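Local coordinates for HTH marR-type domain-containing protein (Streptococcus agalactiae serotype III, PDB 7DVV), which senses heme and binds operator DNA as a MarR-type transcription regulator with a winged helix-turn-helix fold, at the interface of chains A and B. Coordinates in Å, arbitrary orientation; residue numbers count along the deposited sequence, not the author numbering. Chains: chain A/B, HTH marR-type domain-containing protein.

Contact 1: the interface of chains A and B. Residues chain A 3, 6-7, 9; chain B 33, 37, 106, 110.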
# COMPACT_ATOMS: atom_id res chain seq x y z
N ASN A 3 13.25 -4.50 -7.93
CA ASN A 3 12.89 -5.62 -8.85
C ASN A 3 11.85 -6.50 -8.17
O ASN A 3 10.67 -6.41 -8.50
CB ASN A 3 14.14 -6.33 -9.40
CG ASN A 3 13.87 -7.68 -10.03
OD1 ASN A 3 12.79 -7.92 -10.58
ND2 ASN A 3 14.84 -8.57 -9.96
N GLN A 6 9.32 -4.48 -5.87
CA GLN A 6 8.16 -3.93 -6.56
C GLN A 6 6.97 -4.86 -6.33
O GLN A 6 5.95 -4.44 -5.76
CB GLN A 6 8.43 -3.67 -8.05
CG GLN A 6 8.35 -2.19 -8.45
CD GLN A 6 9.66 -1.52 -8.84
OE1 GLN A 6 9.92 -0.37 -8.46
NE2 GLN A 6 10.47 -2.21 -9.63
N LYS A 7 7.16 -6.13 -6.72
CA LYS A 7 6.17 -7.20 -6.59
C LYS A 7 5.47 -7.09 -5.24
O LYS A 7 4.26 -7.30 -5.16
CB LYS A 7 6.78 -8.59 -6.81
CG LYS A 7 7.71 -8.78 -8.00
CD LYS A 7 7.15 -8.33 -9.36
CE LYS A 7 8.02 -8.67 -10.57
NZ LYS A 7 7.50 -8.13 -11.85
N ARG A 9 4.59 -4.46 -3.42
CA ARG A 9 3.56 -3.43 -3.41
C ARG A 9 2.42 -3.83 -4.34
O ARG A 9 1.30 -3.35 -4.18
CB ARG A 9 4.13 -2.05 -3.80
CG ARG A 9 4.82 -1.24 -2.71
CD ARG A 9 5.61 -0.03 -3.24
NE ARG A 9 4.80 0.97 -3.95
CZ ARG A 9 4.51 0.97 -5.26
NH1 ARG A 9 3.71 1.94 -5.72
NH2 ARG A 9 4.99 0.04 -6.09
N GLY B 33 8.92 3.22 -6.74
CA GLY B 33 7.52 3.13 -7.12
C GLY B 33 7.29 2.73 -8.57
O GLY B 33 8.18 2.29 -9.30
N HIS B 37 9.67 1.39 -12.03
CA HIS B 37 9.49 0.04 -12.53
C HIS B 37 9.27 0.10 -14.04
O HIS B 37 9.72 -0.79 -14.77
CB HIS B 37 8.39 -0.69 -11.76
CG HIS B 37 8.10 -2.12 -12.12
ND1 HIS B 37 6.84 -2.71 -11.92
CD2 HIS B 37 8.87 -3.12 -12.62
CE1 HIS B 37 6.86 -3.98 -12.31
NE2 HIS B 37 8.10 -4.25 -12.74
N PHE B 106 19.36 4.07 -11.11
CA PHE B 106 18.29 3.41 -10.38
C PHE B 106 18.58 1.93 -10.15
O PHE B 106 18.23 1.41 -9.11
CB PHE B 106 16.93 3.58 -11.05
CG PHE B 106 15.79 3.00 -10.26
CD1 PHE B 106 15.37 3.57 -9.05
CD2 PHE B 106 15.14 1.85 -10.69
CE1 PHE B 106 14.34 3.01 -8.30
CE2 PHE B 106 14.06 1.33 -9.96
CZ PHE B 106 13.67 1.89 -8.77
N LEU B 110 18.69 -0.06 -6.69
CA LEU B 110 18.08 -1.35 -6.40
C LEU B 110 19.11 -2.32 -5.80
O LEU B 110 18.81 -2.97 -4.80
CB LEU B 110 17.37 -1.95 -7.62
CG LEU B 110 16.02 -1.34 -8.03
CD1 LEU B 110 15.24 -2.26 -8.96
CD2 LEU B 110 15.13 -0.94 -6.85

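Contact 2: the interface of chains A and B. Residues chain A 16, 19, 32-34; chain B 9.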
# COMPACT_ATOMS: atom_id res chain seq x y z
N GLU A 16 -5.33 -5.39 -0.82
CA GLU A 16 -6.16 -4.22 -0.58
C GLU A 16 -7.42 -4.27 -1.46
O GLU A 16 -8.52 -3.94 -1.01
CB GLU A 16 -5.28 -2.97 -0.74
CG GLU A 16 -5.88 -1.65 -0.23
CD GLU A 16 -6.67 -0.77 -1.20
OE1 GLU A 16 -6.49 -0.92 -2.46
OE2 GLU A 16 -7.49 0.09 -0.71
N LEU A 19 -9.97 -7.23 -0.33
CA LEU A 19 -10.56 -6.85 0.93
C LEU A 19 -11.70 -5.85 0.73
O LEU A 19 -12.70 -5.91 1.44
CB LEU A 19 -9.46 -6.24 1.77
CG LEU A 19 -8.77 -7.23 2.69
CD1 LEU A 19 -7.38 -6.73 3.07
CD2 LEU A 19 -9.65 -7.41 3.90
N ALA A 32 -12.99 -1.87 5.37
CA ALA A 32 -11.79 -2.67 5.12
C ALA A 32 -10.65 -1.70 4.87
O ALA A 32 -10.55 -1.19 3.76
CB ALA A 32 -11.94 -3.63 3.96
N GLY A 33 -9.89 -1.36 5.90
CA GLY A 33 -9.09 -0.16 5.82
C GLY A 33 -9.00 0.64 7.11
O GLY A 33 -9.34 0.16 8.19
N PRO A 34 -8.51 1.89 7.09
CA PRO A 34 -8.35 2.64 8.33
C PRO A 34 -9.70 2.98 8.95
O PRO A 34 -9.75 3.12 10.16
CB PRO A 34 -7.57 3.89 7.88
CG PRO A 34 -7.99 4.10 6.45
CD PRO A 34 -8.15 2.69 5.90
N ARG B 9 -0.77 -3.09 6.42
CA ARG B 9 -1.02 -1.77 5.85
C ARG B 9 -0.00 -0.78 6.42
O ARG B 9 0.59 -0.02 5.67
CB ARG B 9 -2.47 -1.36 6.16
CG ARG B 9 -3.02 -0.18 5.36
CD ARG B 9 -4.50 0.11 5.59
NE ARG B 9 -5.32 -1.07 5.32
CZ ARG B 9 -5.66 -1.52 4.11
NH1 ARG B 9 -5.27 -0.90 3.01
NH2 ARG B 9 -6.41 -2.61 4.00

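Contact 1: the interface of chains A and B
The start of helix 4-25 of chain A is one arm of the dimerisation region usual in MarR-type regulators, and here its first turn packs against chain B where A:Gln6 lies on B:His37. The amide of A:Gln6 is turned nearly parallel to the imidazole, the two planes 14° apart, but it covers the CB-CG end and not the middle of the ring, so this is no centred stack. Its amide carbon CD comes 3.3 Å from B:His37 CB, and its nitrogen NE2 sits 3.4 Å from the ring atom CG. The histidine reaches out with CG anti to its backbone N (chi1 -178°), which carries the ring away from helix 34-44 toward the glutamine. On the other end of the amide, the oxygen OE1 stands 3.3 Å from the carbonyl O of B:Gly33; both oxygens are acceptors, so as modelled the pair is no hydrogen bond; amide O and N are hard to tell apart at this resolution, and the two ends may be exchanged.

A:Lys7 crosses the same histidine at about a right angle. Its terminal amine nitrogen NZ stops 4.0 Å from the ring nitrogen B:His37 NE2, too far for a hydrogen bond; a lysine charge this near might disfavour a protonated imidazole. On the far flank, B:Leu110 points its methyl CD1 at the backbone of A:Asn3, 4.1 Å from CA, and B:Phe106 only borders the patch near the glutamine oxygen. A:Arg9 sets one guanidinium face over B:Gly33 CA, off toward the rim.

The patch thus fits the N-terminal end of helix 4-25 between the loop and first turn of helix 34-44 on one side and helix 97-117 on the other, all three of chain B.

Contact 2: the interface of chains A and B
Helix 4-25 of chain B sends B:Arg9 across to chain A, where it meets the middle of the matching helix 4-25, at A:Glu16 and A:Leu19, and the loop that runs through A:Ala32 and A:Gly33 into helix 34-44 at A:Pro34. The arginine carries the contact, with 84 Å² of its surface hidden by the partner. CG stands anti to the backbone N (chi1 -165°) and the chain stays extended through chi2, then bends at chi3 (-56°), which swings the guanidinium in between the helix and the loop.

The guanidinium turns one face to A:Gly33, whose CA is 3.9 Å from NE and 4.1 Å from CZ, a van der Waals contact with backbone that bears no side chain. A:Ala32 and A:Pro34 border it more loosely, and the methyl CD1 of A:Leu19 faces the NH2 end at 4.3 Å.

A:Glu16 carries the opposite charge but makes no salt bridge with the arginine. The carboxylate points away beyond CG, and its oxygen OE2 remains 4.4 Å from B:Arg9 NH1; its plane stands steeply, at 77°, to the guanidinium. Attraction across that gap may still favour the pairing. What touches instead is the aliphatic part of the glutamate: its methylene CG meets the guanidinium at the edge, in the plane of the group, 3.4 Å from B:Arg9 NH1.

The C-alpha centres of contact 1 and contact 2 lie about 22 Å apart, and both use helix 4-25 together with the loop ahead of helix 34-44. The roles of the chains are exchanged: chain A supplies the inserted helix start in contact 1, chain B the reaching arginine in contact 2. A:Arg9 with B:Gly33 and B:Arg9 with A:Gly33 are two-fold counterparts, while of the two patches only contact 1 draws in helix 97-117. The arginines differ in their first torsion and in how much surface they bury, so at this position the two copies are not exact mates, although the interface as a whole is two-fold symmetric.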